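PDB 5EPE: SAM-dependent methyltransferase from Thiobacillus denitrificans, which probably transfers methyl groups from S-adenosyl-L-methionine to a substrate yet to be established, and binds the by-product S-adenosyl-L-homocysteine. Local coordinates for residues A[117-122]-A[138-143]; A[194-199]-A[224-229]; A[205-210]-A[214-219]. All coordinates share one frame; numbering follows the deposited sequence. Where two conformers were deposited one is given.

Contact 1: A[117-122]-A[138-143]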
loop_
_atom_site.group_PDB
_atom_site.type_symbol
_atom_site.label_atom_id
_atom_site.label_comp_id
_atom_site.label_asym_id
_atom_site.label_seq_id
_atom_site.Cartn_x
_atom_site.Cartn_y
_atom_site.Cartn_z
ATOM N N GLY A 117 8.217 -37.400 16.986
ATOM C CA GLY A 117 7.189 -37.028 16.044
ATOM C C GLY A 117 6.690 -35.632 16.194
ATOM O O GLY A 117 5.550 -35.360 15.840
ATOM N N GLY A 118 7.511 -34.732 16.731
ATOM C CA GLY A 118 7.184 -33.342 16.770
ATOM C C GLY A 118 7.326 -32.773 18.168
ATOM O O GLY A 118 7.714 -33.451 19.103
ATOM N N VAL A 119 7.064 -31.491 18.273
ATOM C CA VAL A 119 7.236 -30.744 19.510
ATOM C C VAL A 119 6.430 -31.331 20.658
ATOM O O VAL A 119 6.992 -31.703 21.658
ATOM C CB VAL A 119 6.892 -29.272 19.310
ATOM C CG1 VAL A 119 6.922 -28.527 20.648
ATOM C CG2 VAL A 119 7.879 -28.638 18.322
ATOM N N ALA A 120 5.118 -31.549 20.458
ATOM C CA ALA A 120 4.264 -32.069 21.518
ATOM C C ALA A 120 4.657 -33.437 21.937
ATOM O O ALA A 120 4.703 -33.741 23.149
ATOM C CB ALA A 120 2.820 -32.071 21.093
ATOM N N GLY A 121 4.965 -34.292 20.957
ATOM C CA GLY A 121 5.382 -35.650 21.283
ATOM C C GLY A 121 6.666 -35.675 22.092
ATOM O O GLY A 121 6.843 -36.485 23.062
ATOM N N THR A 122 7.600 -34.816 21.691
ATOM C CA THR A 122 8.891 -34.752 22.365
ATOM C C THR A 122 8.760 -34.232 23.789
ATOM O O THR A 122 9.399 -34.758 24.691
ATOM C CB THR A 122 9.874 -33.919 21.545
ATOM O OG1 THR A 122 10.088 -34.559 20.282
ATOM C CG2 THR A 122 11.229 -33.840 22.236
HETATM N N MSE A 138 13.275 -27.025 24.826
HETATM C CA MSE A 138 12.992 -27.316 23.407
HETATM C C MSE A 138 13.654 -26.265 22.552
HETATM O O MSE A 138 13.419 -25.072 22.737
HETATM C CB MSE A 138 11.480 -27.263 23.164
HETATM C CG MSE A 138 10.688 -28.344 23.947
HETATM SE SE MSE A 138 11.212 -30.188 23.390
HETATM C CE MSE A 138 10.487 -30.119 21.609
ATOM N N GLY A 139 14.475 -26.699 21.609
ATOM C CA GLY A 139 15.183 -25.839 20.669
ATOM C C GLY A 139 14.423 -26.001 19.336
ATOM O O GLY A 139 14.340 -27.106 18.779
ATOM N N GLU A 140 13.835 -24.898 18.846
ATOM C CA GLU A 140 12.888 -24.983 17.728
ATOM C C GLU A 140 12.890 -23.721 16.854
ATOM O O GLU A 140 13.050 -22.608 17.387
ATOM C CB GLU A 140 11.447 -25.200 18.247
ATOM C CG GLU A 140 11.156 -26.555 18.907
ATOM C CD GLU A 140 11.191 -27.670 17.891
ATOM O OE1 GLU A 140 11.572 -28.808 18.282
ATOM O OE2 GLU A 140 10.794 -27.429 16.717
ATOM N N PRO A 141 12.627 -23.908 15.535
ATOM C CA PRO A 141 12.363 -22.788 14.647
ATOM C C PRO A 141 10.985 -22.181 14.736
ATOM O O PRO A 141 10.001 -22.786 15.240
ATOM C CB PRO A 141 12.654 -23.356 13.235
ATOM C CG PRO A 141 12.475 -24.848 13.379
ATOM C CD PRO A 141 12.507 -25.202 14.840
ATOM N N PHE A 142 10.918 -20.922 14.305
ATOM C CA PHE A 142 9.677 -20.168 14.237
ATOM C C PHE A 142 9.864 -19.100 13.163
ATOM O O PHE A 142 11.001 -18.921 12.690
ATOM C CB PHE A 142 9.297 -19.619 15.633
ATOM C CG PHE A 142 10.280 -18.660 16.198
ATOM C CD1 PHE A 142 10.217 -17.324 15.917
ATOM C CD2 PHE A 142 11.337 -19.117 16.976
ATOM C CE1 PHE A 142 11.158 -16.443 16.382
ATOM C CE2 PHE A 142 12.276 -18.216 17.492
ATOM C CZ PHE A 142 12.204 -16.881 17.173
ATOM N N TRP A 143 8.807 -18.400 12.737
ATOM C CA TRP A 143 8.980 -17.289 11.784
ATOM C C TRP A 143 9.425 -16.006 12.501
ATOM O O TRP A 143 8.759 -15.503 13.381
ATOM C CB TRP A 143 7.696 -17.018 10.979
ATOM C CG TRP A 143 7.285 -18.130 10.086
ATOM C CD1 TRP A 143 6.045 -18.779 10.079
ATOM C CD2 TRP A 143 8.064 -18.784 9.067
ATOM N NE1 TRP A 143 6.022 -19.749 9.087
ATOM C CE2 TRP A 143 7.238 -19.775 8.468
ATOM C CE3 TRP A 143 9.354 -18.595 8.552
ATOM C CZ2 TRP A 143 7.703 -20.630 7.450
ATOM C CZ3 TRP A 143 9.803 -19.450 7.505
ATOM C CH2 TRP A 143 8.985 -20.449 6.999
#
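V119 and T122, at the start of helix 119-127, pack against M138 and E140 on strand 134-143. G118 sits at the N-cap just before them, and its phi of 128° puts it where a side chain would jam against the preceding carbonyl. Its O receives the backbone N of T122, closing the first helical turn. V119 then splits its two methyls between two partners. CG1 lies 4.0 Å from M138 CE, while CG2 meets the E140 carboxylate as a whole, with both E140 CD and E140 OE2 at 3.5 Å. One turn on, T122 points at the strand and sets its CG2 3.8 Å from M138 SE. The selenomethionine reaches both residues because its chain is bent at chi2 (-62°) and again at chi3, which curls the tail so that CE also lies 3.8 Å from V119 O. E140 is buried, and its OE1 and the hydroxyl of S113 share a hydrogen bond. Without the carboxylate, an alanine here is likely to leave S113 OG short of this partner and V119 CG2 facing a gap. Strand 104-110, helix 119-127 and strand 134-143, the two strands parallel neighbours in the sheet, form a beta-alpha-beta crossover of the Rossmann-like methyltransferase fold.

Contact 2: A[194-199]-A[224-229]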
loop_
_atom_site.group_PDB
_atom_site.type_symbol
_atom_site.label_atom_id
_atom_site.label_comp_id
_atom_site.label_asym_id
_atom_site.label_seq_id
_atom_site.Cartn_x
_atom_site.Cartn_y
_atom_site.Cartn_z
ATOM N N ARG A 194 26.802 -17.950 12.021
ATOM C CA ARG A 194 27.772 -18.933 12.549
ATOM C C ARG A 194 27.461 -20.358 12.171
ATOM O O ARG A 194 28.378 -21.099 11.751
ATOM C CB ARG A 194 27.968 -18.894 14.083
ATOM C CG ARG A 194 28.520 -17.600 14.667
ATOM C CD ARG A 194 29.983 -17.356 14.342
ATOM N NE ARG A 194 30.033 -16.797 12.985
ATOM C CZ ARG A 194 30.647 -17.336 11.923
ATOM N NH1 ARG A 194 30.514 -16.719 10.739
ATOM N NH2 ARG A 194 31.326 -18.494 11.996
ATOM N N TYR A 195 26.205 -20.750 12.324
ATOM C CA TYR A 195 25.762 -22.064 11.959
ATOM C C TYR A 195 25.873 -22.354 10.423
ATOM O O TYR A 195 26.421 -23.401 10.024
ATOM C CB TYR A 195 24.329 -22.296 12.465
ATOM C CG TYR A 195 23.737 -23.571 11.999
ATOM C CD1 TYR A 195 24.335 -24.783 12.346
ATOM C CD2 TYR A 195 22.638 -23.576 11.166
ATOM C CE1 TYR A 195 23.837 -25.960 11.912
ATOM C CE2 TYR A 195 22.134 -24.745 10.702
ATOM C CZ TYR A 195 22.750 -25.927 11.081
ATOM O OH TYR A 195 22.283 -27.097 10.604
ATOM N N GLU A 196 25.378 -21.442 9.581
ATOM C CA GLU A 196 25.317 -21.651 8.155
ATOM C C GLU A 196 26.644 -21.419 7.468
ATOM O O GLU A 196 27.100 -22.268 6.689
ATOM C CB GLU A 196 24.216 -20.799 7.514
ATOM C CG GLU A 196 22.822 -21.232 7.977
ATOM C CD GLU A 196 22.359 -22.608 7.472
ATOM O OE1 GLU A 196 23.081 -23.307 6.708
ATOM O OE2 GLU A 196 21.228 -22.985 7.864
ATOM N N ALA A 197 27.285 -20.291 7.751
ATOM C CA ALA A 197 28.518 -19.947 7.051
ATOM C C ALA A 197 29.666 -20.867 7.291
ATOM O O ALA A 197 30.514 -21.100 6.388
ATOM C CB ALA A 197 28.913 -18.509 7.295
ATOM N N ALA A 198 29.722 -21.422 8.487
ATOM C CA ALA A 198 30.778 -22.384 8.797
ATOM C C ALA A 198 30.683 -23.605 7.933
ATOM O O ALA A 198 31.695 -24.264 7.705
ATOM C CB ALA A 198 30.724 -22.797 10.288
ATOM N N LYS A 199 29.473 -23.959 7.483
ATOM C CA LYS A 199 29.325 -25.107 6.588
ATOM C C LYS A 199 30.032 -24.877 5.269
ATOM O O LYS A 199 30.539 -25.813 4.677
ATOM C CB LYS A 199 27.863 -25.388 6.291
ATOM C CG LYS A 199 27.009 -25.727 7.503
ATOM C CD LYS A 199 25.552 -25.868 7.063
ATOM C CE LYS A 199 24.637 -26.099 8.246
ATOM N NZ LYS A 199 23.256 -26.183 7.686
ATOM N N SER A 224 27.915 -23.521 -4.139
ATOM C CA SER A 224 27.572 -22.483 -5.075
ATOM C C SER A 224 26.290 -21.723 -4.720
ATOM O O SER A 224 26.256 -20.511 -4.764
ATOM C CB SER A 224 27.322 -23.101 -6.467
ATOM O OG SER A 224 28.538 -23.554 -6.993
ATOM N N SER A 225 25.272 -22.461 -4.315
ATOM C CA SER A 225 23.940 -21.858 -4.132
ATOM C C SER A 225 23.643 -21.376 -2.707
ATOM O O SER A 225 22.814 -20.470 -2.513
ATOM C CB SER A 225 22.858 -22.846 -4.583
ATOM O OG SER A 225 22.872 -23.991 -3.779
ATOM N N GLU A 226 24.330 -21.932 -1.715
ATOM C CA GLU A 226 23.914 -21.697 -0.356
ATOM C C GLU A 226 23.962 -20.252 0.172
ATOM O O GLU A 226 23.052 -19.912 0.895
ATOM C CB GLU A 226 24.603 -22.653 0.633
ATOM C CG GLU A 226 23.852 -23.971 0.758
ATOM C CD GLU A 226 22.491 -23.786 1.424
ATOM O OE1 GLU A 226 22.390 -23.150 2.527
ATOM O OE2 GLU A 226 21.499 -24.249 0.818
ATOM N N PRO A 227 25.063 -19.494 -0.060
ATOM C CA PRO A 227 25.140 -18.185 0.583
ATOM C C PRO A 227 23.928 -17.332 0.169
ATOM O O PRO A 227 23.319 -16.713 1.008
ATOM C CB PRO A 227 26.471 -17.617 0.086
ATOM C CG PRO A 227 27.332 -18.868 -0.079
ATOM C CD PRO A 227 26.376 -19.877 -0.625
ATOM N N GLU A 228 23.612 -17.338 -1.125
ATOM C CA GLU A 228 22.481 -16.503 -1.618
ATOM C C GLU A 228 21.176 -17.002 -1.161
ATOM O O GLU A 228 20.347 -16.168 -0.785
ATOM C CB GLU A 228 22.447 -16.414 -3.152
ATOM C CG GLU A 228 23.515 -15.537 -3.662
ATOM C CD GLU A 228 23.842 -15.895 -5.102
ATOM O OE1 GLU A 228 24.964 -16.375 -5.293
ATOM O OE2 GLU A 228 23.019 -15.662 -6.045
ATOM N N ARG A 229 20.985 -18.321 -1.168
ATOM C CA ARG A 229 19.765 -18.922 -0.652
ATOM C C ARG A 229 19.556 -18.530 0.823
ATOM O O ARG A 229 18.451 -18.131 1.226
ATOM C CB ARG A 229 19.785 -20.473 -0.720
ATOM C CG ARG A 229 18.440 -21.139 -0.305
ATOM C CD ARG A 229 18.411 -22.504 0.459
ATOM N NE ARG A 229 19.305 -22.557 1.614
ATOM C CZ ARG A 229 19.082 -22.019 2.829
ATOM N NH1 ARG A 229 20.039 -22.099 3.774
ATOM N NH2 ARG A 229 17.920 -21.400 3.122
HETATM O O HOH W 1 24.460 -22.984 4.457
HETATM O O HOH W 2 19.277 -22.145 6.326
#
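E196 faces E226 and R229 in a polar contact bridged by two waters, set between helices 189-209 and 216-237 some way along the pair. Direct touch is slight, and the waters do the joining. Water 1 donates to both carboxylates, at 2.7 Å from E196 OE1 and 2.8 Å from E226 OE1, so it lies between two oxygens that are themselves 4.2 Å apart. Water 2 donates to E196 OE2 and accepts from R229 NH1, 2.7 Å away, linking a carboxylate and a guanidinium that stand too far apart for a salt bridge. On each helix the acid also has a basic mate of its own. R229 grips E226 side-on: NH1 reaches the syn lone pair of E226 OE1 at 2.9 Å, and NE donates to E226 OE2, both oxygens lying close to the guanidinium plane (8° out of it). K199, extended from CB outward, brings NZ to 3.0 Å from E196 OE1, entering from above the carboxylate plane, 44° out of it. On the way its CE rides 3.4 Å above one face of the Y195 ring, near the rim. These positive groups would probably ease the repulsion between the two acids. R194, on the same helix as E196, makes a salt bridge to E183 on strand 179-186 of a neighbouring subunit. Within the chain, helix 189-209 lies against helix 5-11, where Y195 OH bonds E11, and sets W200 beside E226, while R229 NH2 bonds T234 further along helix 216-237.

Contact 3: A[205-210]-A[214-219]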
loop_
_atom_site.group_PDB
_atom_site.type_symbol
_atom_site.label_atom_id
_atom_site.label_comp_id
_atom_site.label_asym_id
_atom_site.label_seq_id
_atom_site.Cartn_x
_atom_site.Cartn_y
_atom_site.Cartn_z
ATOM N N ARG A 205 36.740 -27.065 1.770
ATOM C CA ARG A 205 37.921 -27.847 2.133
ATOM C C ARG A 205 37.712 -29.338 1.892
ATOM O O ARG A 205 38.615 -30.036 1.467
ATOM C CB ARG A 205 38.286 -27.589 3.586
ATOM C CG ARG A 205 38.927 -26.216 3.756
ATOM C CD ARG A 205 39.211 -25.890 5.200
ATOM N NE ARG A 205 39.940 -24.640 5.245
ATOM C CZ ARG A 205 40.424 -24.090 6.346
ATOM N NH1 ARG A 205 40.254 -24.692 7.493
ATOM N NH2 ARG A 205 41.079 -22.925 6.280
ATOM N N TRP A 206 36.517 -29.833 2.158
ATOM C CA TRP A 206 36.196 -31.240 1.815
ATOM C C TRP A 206 36.278 -31.504 0.304
ATOM O O TRP A 206 36.884 -32.481 -0.152
ATOM C CB TRP A 206 34.812 -31.623 2.354
ATOM C CG TRP A 206 34.494 -33.047 2.126
ATOM C CD1 TRP A 206 34.804 -34.097 2.934
ATOM C CD2 TRP A 206 33.824 -33.576 0.987
ATOM N NE1 TRP A 206 34.329 -35.274 2.365
ATOM C CE2 TRP A 206 33.737 -34.971 1.160
ATOM C CE3 TRP A 206 33.281 -33.000 -0.172
ATOM C CZ2 TRP A 206 33.101 -35.795 0.229
ATOM C CZ3 TRP A 206 32.641 -33.841 -1.117
ATOM C CH2 TRP A 206 32.563 -35.210 -0.901
ATOM N N LEU A 207 35.710 -30.604 -0.459
ATOM C CA LEU A 207 35.666 -30.705 -1.916
ATOM C C LEU A 207 37.050 -30.692 -2.565
ATOM O O LEU A 207 37.363 -31.541 -3.438
ATOM C CB LEU A 207 34.827 -29.552 -2.410
ATOM C CG LEU A 207 34.093 -29.644 -3.709
ATOM C CD1 LEU A 207 33.265 -30.918 -3.901
ATOM C CD2 LEU A 207 33.162 -28.429 -3.701
ATOM N N ASP A 208 37.903 -29.800 -2.074
ATOM C CA ASP A 208 39.294 -29.715 -2.489
ATOM C C ASP A 208 39.979 -31.032 -2.237
ATOM O O ASP A 208 40.780 -31.444 -3.044
ATOM C CB ASP A 208 40.045 -28.641 -1.699
ATOM C CG ASP A 208 39.656 -27.192 -2.092
ATOM O OD1 ASP A 208 38.904 -27.008 -3.105
ATOM O OD2 ASP A 208 40.111 -26.229 -1.380
ATOM N N ALA A 209 39.682 -31.684 -1.116
ATOM C CA ALA A 209 40.298 -32.974 -0.797
ATOM C C ALA A 209 39.665 -34.196 -1.467
ATOM O O ALA A 209 40.316 -35.251 -1.548
ATOM C CB ALA A 209 40.306 -33.197 0.701
ATOM N N ASN A 210 38.409 -34.103 -1.898
ATOM C CA ASN A 210 37.643 -35.269 -2.368
ATOM C C ASN A 210 37.018 -35.032 -3.744
ATOM O O ASN A 210 35.815 -35.233 -3.925
ATOM C CB ASN A 210 36.574 -35.606 -1.335
ATOM C CG ASN A 210 37.162 -36.013 0.003
ATOM O OD1 ASN A 210 37.494 -37.169 0.184
ATOM N ND2 ASN A 210 37.343 -35.073 0.923
ATOM N N GLU A 214 31.723 -39.612 -4.792
ATOM C CA GLU A 214 30.373 -39.715 -5.336
ATOM C C GLU A 214 29.505 -38.515 -4.949
ATOM O O GLU A 214 28.652 -38.143 -5.719
ATOM C CB GLU A 214 29.675 -41.045 -4.923
ATOM C CG GLU A 214 29.321 -41.196 -3.434
ATOM C CD GLU A 214 28.745 -42.585 -3.088
ATOM O OE1 GLU A 214 29.376 -43.593 -3.436
ATOM O OE2 GLU A 214 27.659 -42.690 -2.466
ATOM N N LEU A 215 29.726 -37.932 -3.772
ATOM C CA LEU A 215 29.036 -36.700 -3.353
ATOM C C LEU A 215 29.635 -35.326 -3.817
ATOM O O LEU A 215 29.023 -34.276 -3.532
ATOM C CB LEU A 215 28.908 -36.693 -1.819
ATOM C CG LEU A 215 27.946 -37.705 -1.215
ATOM C CD1 LEU A 215 28.066 -37.742 0.301
ATOM C CD2 LEU A 215 26.509 -37.368 -1.602
ATOM N N ALA A 216 30.794 -35.315 -4.493
ATOM C CA ALA A 216 31.459 -34.053 -4.881
ATOM C C ALA A 216 30.561 -33.154 -5.757
ATOM O O ALA A 216 30.566 -31.928 -5.609
ATOM C CB ALA A 216 32.793 -34.307 -5.585
ATOM N N GLU A 217 29.810 -33.771 -6.667
ATOM C CA GLU A 217 28.911 -33.034 -7.537
ATOM C C GLU A 217 27.814 -32.323 -6.719
ATOM O O GLU A 217 27.622 -31.131 -6.880
ATOM C CB GLU A 217 28.319 -33.986 -8.557
ATOM C CG GLU A 217 27.690 -33.299 -9.753
ATOM C CD GLU A 217 27.396 -34.274 -10.891
ATOM O OE1 GLU A 217 28.363 -34.868 -11.437
ATOM O OE2 GLU A 217 26.196 -34.455 -11.234
ATOM N N GLU A 218 27.170 -33.052 -5.799
ATOM C CA GLU A 218 26.134 -32.512 -4.924
ATOM C C GLU A 218 26.652 -31.376 -4.017
ATOM O O GLU A 218 25.993 -30.329 -3.867
ATOM C CB GLU A 218 25.508 -33.643 -4.070
ATOM C CG GLU A 218 24.623 -33.168 -2.935
ATOM N N VAL A 219 27.811 -31.598 -3.406
ATOM C CA VAL A 219 28.432 -30.628 -2.525
ATOM C C VAL A 219 28.832 -29.341 -3.256
ATOM O O VAL A 219 28.649 -28.218 -2.741
ATOM C CB VAL A 219 29.641 -31.230 -1.753
ATOM C CG1 VAL A 219 30.439 -30.154 -0.993
ATOM C CG2 VAL A 219 29.148 -32.274 -0.770
#
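W206 and L207 straddle A216 where the chain turns from helix 189-209 into helix 216-237. The indole presents the far end of its six-membered ring. CH2 comes 4.0 Å from L215 CB, the two side chains crossing at about a right angle, and CZ3 brings the ring edge against A216, with the alanine CA near the ring plane. One turn on, V219 points at the first helix and turns its methyls to W206 and L207. Its CG2 lies 3.8 Å from W206 CZ3, while its CG1 rests in the groove where W206 CE3 and L207 CD1 come together, 4.1 Å from each. L207 CD1 is the second bump, set into the dip between A216 and V219, 3.3 Å from A216 O and 3.8 Å from A216 CB. With chi1 at -154°, the leucine CG is carried roughly anti to the backbone N, which brings the branch end nearer the second helix than CB alone would. With only a methyl at A216 the helices can probably approach closely here: its CB lies 3.6 Å from N210 O, just after the first helix ends.

N210 turns its amide back over its own helix. ND2 gives a fairly straight bond to W206 O (2.8 Å, 159°) and at the same time lies over one face of the indole, offset toward the rim. I9 of helix 5-11 touches both W206 and L215, and I6 of that helix touches V219. Between the two segments the chemistry is apolar, without a hydrogen bond or salt bridge, which implies that close fit and the shielding of hydrocarbon are probably what join this end of the helical hairpin.

Contacts 2 and 3 join the same two helices, 189-209 and 216-237, centres about 16 Å apart: contact 3 closes the hairpin near its turn with apolar groups, while contact 2 bridges it further along through water. Contact 1 belongs to the Rossmann-like core, its centre about 23 Å from that of contact 2 and about 32 Å from that of contact 3. Contacts 1 and 2 lie in the second shell or beyond of the S-adenosyl-L-homocysteine pocket, without touching it. The side chain of T122 is about 10 Å from the ligand and that of E196 about 11 Å; those of E140 and E196 each lie about 9 Å from that of ligand-binding N18. Contact 3 is remote from the annotated sites.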